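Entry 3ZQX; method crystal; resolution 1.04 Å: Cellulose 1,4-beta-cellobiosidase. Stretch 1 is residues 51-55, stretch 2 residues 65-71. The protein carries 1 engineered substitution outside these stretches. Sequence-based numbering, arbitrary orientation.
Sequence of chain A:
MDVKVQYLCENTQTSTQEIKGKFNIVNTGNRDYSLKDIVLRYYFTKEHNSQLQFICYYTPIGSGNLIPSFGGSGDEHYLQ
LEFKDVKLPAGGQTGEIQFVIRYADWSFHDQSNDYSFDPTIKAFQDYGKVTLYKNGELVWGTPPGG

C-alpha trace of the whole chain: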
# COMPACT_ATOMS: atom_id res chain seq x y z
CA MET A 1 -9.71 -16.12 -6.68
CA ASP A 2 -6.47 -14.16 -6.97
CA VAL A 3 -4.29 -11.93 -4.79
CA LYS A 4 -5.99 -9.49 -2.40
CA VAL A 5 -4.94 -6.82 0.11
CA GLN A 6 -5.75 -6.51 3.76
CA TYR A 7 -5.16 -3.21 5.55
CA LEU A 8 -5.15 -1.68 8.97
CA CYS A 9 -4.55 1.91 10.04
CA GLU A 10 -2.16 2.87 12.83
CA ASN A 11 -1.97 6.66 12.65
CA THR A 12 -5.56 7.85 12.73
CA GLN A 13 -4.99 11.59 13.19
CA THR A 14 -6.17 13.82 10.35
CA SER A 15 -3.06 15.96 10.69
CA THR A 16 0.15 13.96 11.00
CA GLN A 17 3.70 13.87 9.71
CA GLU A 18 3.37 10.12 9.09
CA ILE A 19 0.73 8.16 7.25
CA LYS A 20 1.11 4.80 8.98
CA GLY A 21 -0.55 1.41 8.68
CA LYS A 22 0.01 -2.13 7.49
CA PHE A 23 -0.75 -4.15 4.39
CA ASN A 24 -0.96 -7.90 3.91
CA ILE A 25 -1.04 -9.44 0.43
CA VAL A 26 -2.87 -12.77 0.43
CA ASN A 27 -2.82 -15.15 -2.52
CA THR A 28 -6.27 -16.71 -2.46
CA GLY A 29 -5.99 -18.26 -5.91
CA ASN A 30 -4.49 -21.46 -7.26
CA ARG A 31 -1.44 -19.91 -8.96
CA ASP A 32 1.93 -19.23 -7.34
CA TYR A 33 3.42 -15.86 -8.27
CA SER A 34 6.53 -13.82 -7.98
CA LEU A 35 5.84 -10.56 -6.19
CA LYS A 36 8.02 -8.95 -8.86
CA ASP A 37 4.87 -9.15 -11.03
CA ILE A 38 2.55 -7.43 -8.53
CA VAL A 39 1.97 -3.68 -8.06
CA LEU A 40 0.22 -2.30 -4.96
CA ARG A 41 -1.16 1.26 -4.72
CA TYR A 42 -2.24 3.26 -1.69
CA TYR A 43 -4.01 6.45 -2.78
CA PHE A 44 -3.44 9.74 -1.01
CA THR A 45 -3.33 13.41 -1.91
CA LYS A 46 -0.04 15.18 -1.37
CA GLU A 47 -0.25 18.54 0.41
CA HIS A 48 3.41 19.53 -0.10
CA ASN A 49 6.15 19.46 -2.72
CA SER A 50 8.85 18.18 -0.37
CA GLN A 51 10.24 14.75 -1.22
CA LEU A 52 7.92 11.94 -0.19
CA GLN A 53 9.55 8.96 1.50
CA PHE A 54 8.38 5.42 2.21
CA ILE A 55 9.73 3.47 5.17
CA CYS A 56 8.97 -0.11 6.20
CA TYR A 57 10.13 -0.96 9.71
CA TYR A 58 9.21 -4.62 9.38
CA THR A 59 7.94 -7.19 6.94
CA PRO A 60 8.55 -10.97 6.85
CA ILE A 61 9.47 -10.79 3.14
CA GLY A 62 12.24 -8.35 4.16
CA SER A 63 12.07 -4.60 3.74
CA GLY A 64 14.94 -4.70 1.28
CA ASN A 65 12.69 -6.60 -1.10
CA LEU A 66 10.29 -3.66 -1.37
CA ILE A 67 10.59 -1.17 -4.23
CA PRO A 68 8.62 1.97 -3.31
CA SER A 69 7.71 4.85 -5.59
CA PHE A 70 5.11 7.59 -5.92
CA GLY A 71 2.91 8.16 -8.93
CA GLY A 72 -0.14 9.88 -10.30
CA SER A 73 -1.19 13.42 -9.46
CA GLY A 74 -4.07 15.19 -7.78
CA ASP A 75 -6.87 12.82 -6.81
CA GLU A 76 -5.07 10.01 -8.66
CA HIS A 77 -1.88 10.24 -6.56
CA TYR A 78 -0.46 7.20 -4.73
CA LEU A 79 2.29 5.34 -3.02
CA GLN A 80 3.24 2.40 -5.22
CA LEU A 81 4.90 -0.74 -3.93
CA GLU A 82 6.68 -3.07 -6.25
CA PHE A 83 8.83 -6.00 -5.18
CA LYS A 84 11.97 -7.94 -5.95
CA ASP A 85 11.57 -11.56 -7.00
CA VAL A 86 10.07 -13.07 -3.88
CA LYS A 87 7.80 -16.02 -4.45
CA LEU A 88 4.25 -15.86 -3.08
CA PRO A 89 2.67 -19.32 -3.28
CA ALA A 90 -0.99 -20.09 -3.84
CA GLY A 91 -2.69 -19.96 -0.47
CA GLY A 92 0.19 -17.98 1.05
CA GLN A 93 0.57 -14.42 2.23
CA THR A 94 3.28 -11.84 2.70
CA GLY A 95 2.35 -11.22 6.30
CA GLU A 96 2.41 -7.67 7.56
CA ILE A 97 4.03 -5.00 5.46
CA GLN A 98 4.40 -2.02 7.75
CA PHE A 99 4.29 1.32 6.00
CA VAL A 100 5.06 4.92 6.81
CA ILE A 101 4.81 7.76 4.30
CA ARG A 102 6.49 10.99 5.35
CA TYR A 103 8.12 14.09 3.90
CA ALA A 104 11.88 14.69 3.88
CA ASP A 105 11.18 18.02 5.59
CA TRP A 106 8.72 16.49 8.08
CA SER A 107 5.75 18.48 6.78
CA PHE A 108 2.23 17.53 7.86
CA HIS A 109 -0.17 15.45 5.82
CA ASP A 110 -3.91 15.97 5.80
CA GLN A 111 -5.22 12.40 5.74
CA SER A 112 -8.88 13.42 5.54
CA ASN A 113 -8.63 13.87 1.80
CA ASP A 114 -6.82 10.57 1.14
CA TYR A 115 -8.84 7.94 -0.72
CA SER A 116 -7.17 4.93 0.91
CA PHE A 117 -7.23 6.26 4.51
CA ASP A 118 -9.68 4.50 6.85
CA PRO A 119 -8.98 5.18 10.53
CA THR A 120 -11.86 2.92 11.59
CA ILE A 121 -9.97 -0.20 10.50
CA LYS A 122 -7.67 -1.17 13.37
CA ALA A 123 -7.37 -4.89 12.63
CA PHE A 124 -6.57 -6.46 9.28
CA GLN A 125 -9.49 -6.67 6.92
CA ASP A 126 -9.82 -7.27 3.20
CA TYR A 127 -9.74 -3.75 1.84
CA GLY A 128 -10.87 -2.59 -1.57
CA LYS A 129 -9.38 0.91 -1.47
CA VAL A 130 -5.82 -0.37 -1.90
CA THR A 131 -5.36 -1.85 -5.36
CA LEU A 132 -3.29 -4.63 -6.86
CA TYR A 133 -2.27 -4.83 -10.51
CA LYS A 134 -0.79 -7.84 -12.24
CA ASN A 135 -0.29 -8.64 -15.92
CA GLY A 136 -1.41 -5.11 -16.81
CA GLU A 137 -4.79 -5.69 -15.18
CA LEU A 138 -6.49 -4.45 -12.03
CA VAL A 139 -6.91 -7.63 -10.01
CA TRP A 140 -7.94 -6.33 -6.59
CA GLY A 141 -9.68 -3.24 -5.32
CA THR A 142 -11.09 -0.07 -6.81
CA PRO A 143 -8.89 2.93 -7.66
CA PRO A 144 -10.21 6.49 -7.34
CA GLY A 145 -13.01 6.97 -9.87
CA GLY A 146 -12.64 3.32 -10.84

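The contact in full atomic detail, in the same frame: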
# COMPACT_ATOMS: atom_id res chain seq x y z
N GLN A 51 10.09 16.15 -0.88
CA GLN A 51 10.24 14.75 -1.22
C GLN A 51 9.40 13.87 -0.30
O GLN A 51 9.46 14.00 0.93
CB GLN A 51 11.71 14.35 -1.09
CG GLN A 51 11.95 12.86 -1.19
CD GLN A 51 13.42 12.52 -1.12
OE1 GLN A 51 13.97 12.32 -0.04
NE2 GLN A 51 14.07 12.47 -2.28
N LEU A 52 8.64 12.98 -0.91
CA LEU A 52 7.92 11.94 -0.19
C LEU A 52 8.82 10.73 -0.01
O LEU A 52 9.56 10.35 -0.93
CB LEU A 52 6.68 11.54 -0.98
CG LEU A 52 5.53 12.53 -0.88
CD1 LEU A 52 4.57 12.33 -2.04
CD2 LEU A 52 4.81 12.37 0.45
N GLN A 53 8.74 10.12 1.16
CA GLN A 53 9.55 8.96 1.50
C GLN A 53 8.68 7.86 2.07
O GLN A 53 7.76 8.11 2.86
CB GLN A 53 10.59 9.36 2.55
CG GLN A 53 11.46 10.50 2.09
CD GLN A 53 12.43 10.96 3.15
OE1 GLN A 53 12.22 10.74 4.35
NE2 GLN A 53 13.50 11.61 2.73
N PHE A 54 8.98 6.63 1.66
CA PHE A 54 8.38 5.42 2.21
C PHE A 54 9.37 4.75 3.13
O PHE A 54 10.56 4.64 2.80
CB PHE A 54 8.06 4.46 1.06
CG PHE A 54 7.67 3.08 1.51
CD1 PHE A 54 6.36 2.78 1.79
CD2 PHE A 54 8.62 2.08 1.64
CE1 PHE A 54 5.99 1.50 2.21
CE2 PHE A 54 8.26 0.81 2.05
CZ PHE A 54 6.95 0.52 2.34
N ILE A 55 8.90 4.27 4.28
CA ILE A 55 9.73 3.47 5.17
C ILE A 55 8.94 2.29 5.70
O ILE A 55 7.79 2.45 6.15
CB ILE A 55 10.27 4.29 6.36
CG1 ILE A 55 10.91 5.61 5.90
CG2 ILE A 55 11.27 3.46 7.16
CD1 ILE A 55 9.95 6.76 5.77
N ASN A 65 13.34 -6.07 0.08
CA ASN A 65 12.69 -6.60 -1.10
C ASN A 65 11.53 -5.75 -1.60
O ASN A 65 10.88 -6.10 -2.58
CB ASN A 65 12.25 -8.04 -0.85
CG ASN A 65 13.42 -8.98 -0.84
OD1 ASN A 65 14.29 -8.89 -1.71
ND2 ASN A 65 13.49 -9.86 0.15
N LEU A 66 11.30 -4.61 -0.94
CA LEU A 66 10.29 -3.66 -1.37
C LEU A 66 10.92 -2.61 -2.28
O LEU A 66 12.05 -2.18 -2.08
CB LEU A 66 9.68 -2.95 -0.16
CG LEU A 66 9.08 -3.86 0.92
CD1 LEU A 66 8.58 -3.06 2.11
CD2 LEU A 66 7.96 -4.71 0.34
N ILE A 67 10.16 -2.19 -3.29
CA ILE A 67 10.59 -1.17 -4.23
C ILE A 67 9.52 -0.09 -4.26
O ILE A 67 8.55 -0.18 -5.01
CB ILE A 67 10.80 -1.76 -5.64
CG1 ILE A 67 11.75 -2.96 -5.60
CG2 ILE A 67 11.33 -0.69 -6.59
CD1 ILE A 67 11.87 -3.70 -6.92
N PRO A 68 9.63 0.91 -3.37
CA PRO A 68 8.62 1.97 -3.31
C PRO A 68 8.80 3.06 -4.35
O PRO A 68 9.92 3.41 -4.70
CB PRO A 68 8.83 2.55 -1.91
CG PRO A 68 10.31 2.39 -1.67
CD PRO A 68 10.66 1.07 -2.33
N SER A 69 7.69 3.66 -4.75
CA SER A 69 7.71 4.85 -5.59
C SER A 69 6.43 5.62 -5.35
O SER A 69 5.53 5.15 -4.63
CB SER A 69 7.87 4.47 -7.07
OG SER A 69 6.82 3.64 -7.52
N PHE A 70 6.32 6.79 -5.97
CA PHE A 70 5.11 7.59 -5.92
C PHE A 70 4.70 7.91 -7.34
O PHE A 70 5.55 8.13 -8.20
CB PHE A 70 5.33 8.85 -5.07
CG PHE A 70 5.64 8.52 -3.64
CD1 PHE A 70 4.62 8.35 -2.72
CD2 PHE A 70 6.95 8.32 -3.22
CE1 PHE A 70 4.89 8.00 -1.41
CE2 PHE A 70 7.22 7.96 -1.91
CZ PHE A 70 6.20 7.81 -1.01
N GLY A 71 3.40 7.91 -7.59
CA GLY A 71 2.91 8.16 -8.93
C GLY A 71 1.56 8.83 -8.92
O GLY A 71 0.95 9.06 -7.87

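Strands 52-55 and 66-71 run roughly antiparallel, at 153°, but do not pair through their backbones. Their axes come no closer than 7.4 Å, and no hydrogen bond crosses between them. Side chains fill the gap.

The alternation of each strand sets which side chains face the contact. Leu-52 and Phe-54 point toward the other stretch, as do Leu-66, Pro-68 and Phe-70. Gln-53, Ile-55, Ile-67 and Ser-69 point away.

Phe-70 has chi1 near m (-63°) and chi2 at -87°. This sets one face of its ring against Leu-52 CB. Leu-52 CB lies 3.7 Å from the centroid of the Phe-70 ring and 11° off the ring normal, a CH-pi contact over one face. The ring edge reaches the backbone of the facing strand: Phe-70 CZ is 4.0 Å from Phe-54 N.

Phe-54 takes chi1 t (169°), which carries its ring along stretch 2 toward Pro-68 and Leu-66. Phe-54 CD2 packs 3.6 Å from Pro-68 CB. Farther along, Leu-66 CD1 meets the ring edge, 3.9 Å from Phe-54 CE2. Leu-66 is an m,t rotamer.

Gln-53, whose CA-to-CB bond points away, is extended at chi2 (176°). Its NE2 donates a hydrogen bond to Gln-51 OE1 at 2.9 Å, nearly linear at 172°. This links two side chains within stretch 1.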